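Local coordinates for protein high choriolytic enzyme 1 (Oryzias latipes, PDB 3VTG) that breaks down the inner layer of the fish egg envelope at hatching, as a zinc-dependent metalloprotease of the astacin family, at residues Y24-E29 with I63-K68; S28-G33 with L84-G89. All coordinates share one frame; numbering follows the deposited sequence.

Interaction 1: residues Y24-E29 with I63-K68; sequences YVISSE and ISVVSK
Val25 is held by the neighbouring strand through both its N-H and its C=O: N donates to Ile63 O at 2.8 Å, and O accepts from Val65 N at 2.9 Å. Ser27 N to Val65 O, also 2.9 Å, continues the ladder. All three are close to straight, the Val65 N-H lying at 174°. Strands 20-26 and 62-66 are parallel neighbours in the mixed sheet of this astacin-family protease, with Tyr24 opposite Ile63, Val25 opposite Ser64 and Ile26 opposite Val65; the short axes diverge by 18°.

Ile26 and Val65 lie side by side and point the same way, CG1 of the isoleucine 4.2 Å from CB of the valine, on the face that helix 32-43 covers through Val35 and Ile38. The side chain of Tyr24 meets that of Ile63 only at CB, while its CA makes a CA-H...O contact with Ile63 O (3.1 Å); CG sits between backbone N and carbonyl carbon (chi1 67°), and the ring leads away to a hydrogen bond between OH and Glu39. On the other face Val25 CG2 rests near Ser64 OG.

Beyond the strands, one water joins Ser27 OG, Glu29 OE1 and Ser67 N, and two more link the Glu29 carboxylate to Ser67 OG and O. Ser27 OG also accepts from Glu29 N, an ST turn. Ser67 OG has a further partner in Arg88 N.

The chemistry thus changes along the pair, from direct backbone hydrogen bonds inside the sheet to a hydrated polar seam, with Glu29 held to Ser67 largely through solvent.

Interaction 2: residues S28-G33 with L84-G89; sequences SEYSGG and LSINRG
Glu29 meets Arg88 with both its backbone and its side chain. Its carbonyl O lies over the centre of one guanidinium face, 3.5 Å above the plane, while its carboxylate, turned 77° from that plane, brings OE2 to 3.6 Å from Arg88 CD. The ion pair itself is long, OE2 to NH1 measuring 3.8 Å, and the stronger charged partner of the arginine is Glu34, which takes NE. A bend at chi3 (82°) turns NE out of the line of the arginine chain.

Tyr30 follows, and its side chain makes the direct hydrogen bond between the two segments. Its CG is anti to the carbonyl carbon, and at the far end of the ring OH donates to Ile86 O over a short 2.6 Å. That oxygen lies at the ring edge, in plane, whereas the hydroxyl is tilted 28° from the carbonyl plane. The aliphatic part of Arg88 slides past the tyrosine in the opposite direction, its CG 3.7 Å from CE1. A phenylalanine here would probably leave Ile86 O without this donor, although the ring could still pack on Arg88 CG.

Ser31, only lightly touched by Arg88, stands at the N-cap of helix 32-43, its OG hydrogen-bonded to Glu34. On the other segment, Asn87 OD1 accepts from Gly89 N at 2.9 Å, an Asx turn that spans Arg88.

The contact ties the loop leading into helix 32-43 to strand 81-86 near Ile86 in the astacin-type metalloprotease fold; there Ile86 packs against Glu100, the predicted catalytic residue of the zinc-binding HExxH helix.

How the interactions relate
Interactions 1 and 2 have centres about 7 Å apart and share Ser28 and Glu29, so the chain passes directly from one to the other as strand 20-26 gives way to helix 32-43. Their second segments come later, in the order 63-68 then 84-89, on strands 62-66 and 81-86, which are neighbours in the same five-stranded mixed sheet. Two probable hydrogen bonds join them directly: Val66 O to Ile86 N and Lys68 O to Asn87 ND2, each 2.9 Å. Together they join the chain between strand 20-26 and helix 32-43 to strands 62-66 and 81-86 at one end of the sheet, where strand 81-86 packs on the zinc-binding helix 94-105.

Interaction 1: residues Y24-E29 with I63-K68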
loop_
_atom_site.group_PDB
_atom_site.type_symbol
_atom_site.label_atom_id
_atom_site.label_comp_id
_atom_site.label_asym_id
_atom_site.label_seq_id
_atom_site.Cartn_x
_atom_site.Cartn_y
_atom_site.Cartn_z
ATOM N N TYR A 24 -2.229 7.191 -15.034
ATOM C CA TYR A 24 -0.846 6.758 -14.852
ATOM C C TYR A 24 -0.087 6.688 -16.167
ATOM O O TYR A 24 -0.687 6.578 -17.237
ATOM C CB TYR A 24 -0.784 5.393 -14.150
ATOM C CG TYR A 24 -1.335 4.261 -14.991
ATOM C CD1 TYR A 24 -0.531 3.590 -15.919
ATOM C CD2 TYR A 24 -2.665 3.869 -14.869
ATOM C CE1 TYR A 24 -1.042 2.568 -16.702
ATOM C CE2 TYR A 24 -3.183 2.846 -15.643
ATOM C CZ TYR A 24 -2.371 2.202 -16.557
ATOM O OH TYR A 24 -2.893 1.189 -17.318
ATOM N N VAL A 25 1.237 6.751 -16.059
ATOM C CA VAL A 25 2.140 6.420 -17.155
ATOM C C VAL A 25 3.126 5.370 -16.655
ATOM O O VAL A 25 3.466 5.340 -15.467
ATOM C CB VAL A 25 2.881 7.661 -17.724
ATOM C CG1 VAL A 25 1.896 8.648 -18.340
ATOM C CG2 VAL A 25 3.741 8.346 -16.668
ATOM N N ILE A 26 3.562 4.499 -17.556
ATOM C CA ILE A 26 4.538 3.468 -17.226
ATOM C C ILE A 26 5.805 3.701 -18.047
ATOM O O ILE A 26 5.750 3.800 -19.277
ATOM C CB ILE A 26 3.967 2.049 -17.459
ATOM C CG1 ILE A 26 2.779 1.791 -16.517
ATOM C CG2 ILE A 26 5.044 0.989 -17.258
ATOM C CD1 ILE A 26 2.009 0.515 -16.797
ATOM N N SER A 27 6.937 3.797 -17.354
ATOM C CA SER A 27 8.232 4.074 -17.983
ATOM C C SER A 27 8.505 3.192 -19.199
ATOM O O SER A 27 8.214 1.992 -19.186
ATOM C CB SER A 27 9.361 3.899 -16.966
ATOM O OG SER A 27 10.638 3.961 -17.586
ATOM N N SER A 28 9.079 3.797 -20.239
ATOM C CA SER A 28 9.485 3.083 -21.452
ATOM C C SER A 28 10.547 2.009 -21.187
ATOM O O SER A 28 10.785 1.149 -22.038
ATOM C CB SER A 28 9.991 4.072 -22.507
ATOM O OG SER A 28 11.247 4.611 -22.141
ATOM N N GLU A 29 11.177 2.053 -20.011
ATOM C CA GLU A 29 12.159 1.036 -19.622
ATOM C C GLU A 29 11.537 -0.361 -19.561
ATOM O O GLU A 29 12.189 -1.354 -19.883
ATOM C CB GLU A 29 12.809 1.379 -18.276
ATOM C CG GLU A 29 13.937 0.428 -17.885
ATOM C CD GLU A 29 14.561 0.726 -16.534
ATOM O OE1 GLU A 29 14.168 1.715 -15.881
ATOM O OE2 GLU A 29 15.466 -0.037 -16.127
ATOM N N ILE A 63 0.136 9.157 -11.717
ATOM C CA ILE A 63 1.194 8.298 -11.204
ATOM C C ILE A 63 2.176 7.964 -12.326
ATOM O O ILE A 63 1.774 7.552 -13.418
ATOM C CB ILE A 63 0.620 7.004 -10.591
ATOM C CG1 ILE A 63 -0.302 7.335 -9.409
ATOM C CG2 ILE A 63 1.741 6.069 -10.156
ATOM C CD1 ILE A 63 -1.054 6.144 -8.850
ATOM N N SER A 64 3.462 8.153 -12.046
ATOM C CA SER A 64 4.521 7.769 -12.964
ATOM C C SER A 64 5.224 6.535 -12.416
ATOM O O SER A 64 5.937 6.612 -11.414
ATOM C CB SER A 64 5.505 8.925 -13.131
ATOM O OG SER A 64 6.565 8.563 -13.997
ATOM N N VAL A 65 5.003 5.395 -13.065
ATOM C CA VAL A 65 5.600 4.130 -12.635
ATOM C C VAL A 65 7.005 3.996 -13.221
ATOM O O VAL A 65 7.185 4.002 -14.444
ATOM C CB VAL A 65 4.729 2.907 -13.011
ATOM C CG1 VAL A 65 5.317 1.632 -12.423
ATOM C CG2 VAL A 65 3.292 3.096 -12.535
ATOM N N VAL A 66 7.993 3.884 -12.337
ATOM C CA VAL A 66 9.403 3.878 -12.728
ATOM C C VAL A 66 10.147 2.749 -12.023
ATOM O O VAL A 66 9.741 2.312 -10.941
ATOM C CB VAL A 66 10.093 5.230 -12.417
ATOM C CG1 VAL A 66 9.600 6.323 -13.357
ATOM C CG2 VAL A 66 9.886 5.635 -10.962
ATOM N N SER A 67 11.226 2.266 -12.632
ATOM C CA SER A 67 12.051 1.251 -11.987
ATOM C C SER A 67 13.211 1.907 -11.257
ATOM O O SER A 67 14.299 2.062 -11.811
ATOM C CB SER A 67 12.560 0.222 -12.994
ATOM O OG SER A 67 13.316 -0.779 -12.329
ATOM N N LYS A 68 12.974 2.304 -10.013
ATOM C CA LYS A 68 14.030 2.891 -9.195
ATOM C C LYS A 68 14.408 1.942 -8.058
ATOM O O LYS A 68 14.248 0.726 -8.198
ATOM C CB LYS A 68 13.637 4.299 -8.728
ATOM C CG LYS A 68 13.544 5.267 -9.899
ATOM C CD LYS A 68 13.357 6.713 -9.483
ATOM C CE LYS A 68 13.457 7.617 -10.700
ATOM N NZ LYS A 68 13.221 9.049 -10.379
HETATM O O HOH W 1 12.099 3.367 -15.244
HETATM O O HOH W 2 15.799 -0.751 -13.415
HETATM O O HOH W 3 15.946 2.805 -13.917
#

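Interaction 2: residues S28-G33 with L84-G89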
loop_
_atom_site.group_PDB
_atom_site.type_symbol
_atom_site.label_atom_id
_atom_site.label_comp_id
_atom_site.label_asym_id
_atom_site.label_seq_id
_atom_site.Cartn_x
_atom_site.Cartn_y
_atom_site.Cartn_z
ATOM N N SER A 28 9.079 3.797 -20.239
ATOM C CA SER A 28 9.485 3.083 -21.452
ATOM C C SER A 28 10.547 2.009 -21.187
ATOM O O SER A 28 10.785 1.149 -22.038
ATOM C CB SER A 28 9.991 4.072 -22.507
ATOM O OG SER A 28 11.247 4.611 -22.141
ATOM N N GLU A 29 11.177 2.053 -20.011
ATOM C CA GLU A 29 12.159 1.036 -19.622
ATOM C C GLU A 29 11.537 -0.361 -19.561
ATOM O O GLU A 29 12.189 -1.354 -19.883
ATOM C CB GLU A 29 12.809 1.379 -18.276
ATOM C CG GLU A 29 13.937 0.428 -17.885
ATOM C CD GLU A 29 14.561 0.726 -16.534
ATOM O OE1 GLU A 29 14.168 1.715 -15.881
ATOM O OE2 GLU A 29 15.466 -0.037 -16.127
ATOM N N TYR A 30 10.278 -0.432 -19.141
ATOM C CA TYR A 30 9.589 -1.712 -19.001
ATOM C C TYR A 30 9.247 -2.331 -20.353
ATOM O O TYR A 30 8.802 -1.634 -21.267
ATOM C CB TYR A 30 8.307 -1.542 -18.191
ATOM C CG TYR A 30 8.493 -1.099 -16.756
ATOM C CD1 TYR A 30 8.939 -1.989 -15.781
ATOM C CD2 TYR A 30 8.188 0.204 -16.368
ATOM C CE1 TYR A 30 9.090 -1.586 -14.463
ATOM C CE2 TYR A 30 8.330 0.615 -15.053
ATOM C CZ TYR A 30 8.781 -0.281 -14.104
ATOM O OH TYR A 30 8.913 0.124 -12.797
ATOM N N SER A 31 9.449 -3.643 -20.463
ATOM C CA SER A 31 9.009 -4.405 -21.630
ATOM C C SER A 31 7.485 -4.493 -21.654
ATOM O O SER A 31 6.826 -4.212 -20.648
ATOM C CB SER A 31 9.602 -5.815 -21.604
ATOM O OG SER A 31 9.125 -6.545 -20.487
ATOM N N GLY A 32 6.933 -4.904 -22.794
ATOM C CA GLY A 32 5.492 -5.114 -22.930
ATOM C C GLY A 32 4.930 -6.064 -21.884
ATOM O O GLY A 32 3.845 -5.835 -21.349
ATOM N N GLY A 33 5.672 -7.130 -21.592
ATOM C CA GLY A 33 5.276 -8.104 -20.578
ATOM C C GLY A 33 5.209 -7.501 -19.186
ATOM O O GLY A 33 4.305 -7.808 -18.409
ATOM N N LEU A 84 5.937 6.168 -8.496
ATOM C CA LEU A 84 5.726 4.892 -7.839
ATOM C C LEU A 84 6.777 3.963 -8.420
ATOM O O LEU A 84 6.825 3.755 -9.637
ATOM C CB LEU A 84 4.308 4.368 -8.102
ATOM C CG LEU A 84 3.824 3.107 -7.373
ATOM C CD1 LEU A 84 2.305 3.070 -7.316
ATOM C CD2 LEU A 84 4.357 1.836 -8.016
ATOM N N SER A 85 7.632 3.425 -7.555
ATOM C CA SER A 85 8.716 2.569 -8.009
ATOM C C SER A 85 8.366 1.094 -7.935
ATOM O O SER A 85 8.011 0.577 -6.871
ATOM C CB SER A 85 9.992 2.841 -7.218
ATOM O OG SER A 85 11.056 2.043 -7.706
ATOM N N ILE A 86 8.452 0.435 -9.086
ATOM C CA ILE A 86 8.415 -1.018 -9.167
ATOM C C ILE A 86 9.756 -1.434 -9.772
ATOM O O ILE A 86 9.910 -1.482 -10.995
ATOM C CB ILE A 86 7.217 -1.524 -10.019
ATOM C CG1 ILE A 86 5.879 -1.086 -9.402
ATOM C CG2 ILE A 86 7.256 -3.039 -10.207
ATOM C CD1 ILE A 86 5.608 -1.618 -8.003
ATOM N N ASN A 87 10.745 -1.688 -8.917
ATOM C CA ASN A 87 12.040 -2.150 -9.404
ATOM C C ASN A 87 11.859 -3.447 -10.187
ATOM O O ASN A 87 11.201 -4.377 -9.714
ATOM C CB ASN A 87 13.037 -2.348 -8.265
ATOM C CG ASN A 87 14.404 -2.775 -8.764
ATOM O OD1 ASN A 87 14.688 -3.969 -8.870
ATOM N ND2 ASN A 87 15.246 -1.806 -9.101
ATOM N N ARG A 88 12.440 -3.494 -11.384
ATOM C CA ARG A 88 12.287 -4.635 -12.288
ATOM C C ARG A 88 12.801 -5.949 -11.704
ATOM O O ARG A 88 12.302 -7.020 -12.050
ATOM C CB ARG A 88 12.999 -4.364 -13.612
ATOM C CG ARG A 88 12.456 -3.182 -14.392
ATOM C CD ARG A 88 13.314 -2.934 -15.614
ATOM N NE ARG A 88 12.948 -3.819 -16.715
ATOM C CZ ARG A 88 13.630 -3.930 -17.851
ATOM N NH1 ARG A 88 14.738 -3.224 -18.044
ATOM N NH2 ARG A 88 13.200 -4.750 -18.797
ATOM N N GLY A 89 13.791 -5.856 -10.820
ATOM C CA GLY A 89 14.428 -7.038 -10.243
ATOM C C GLY A 89 13.731 -7.614 -9.027
ATOM O O GLY A 89 13.773 -8.826 -8.809
HETATM O O HOH W 4 12.825 -4.012 -22.022
#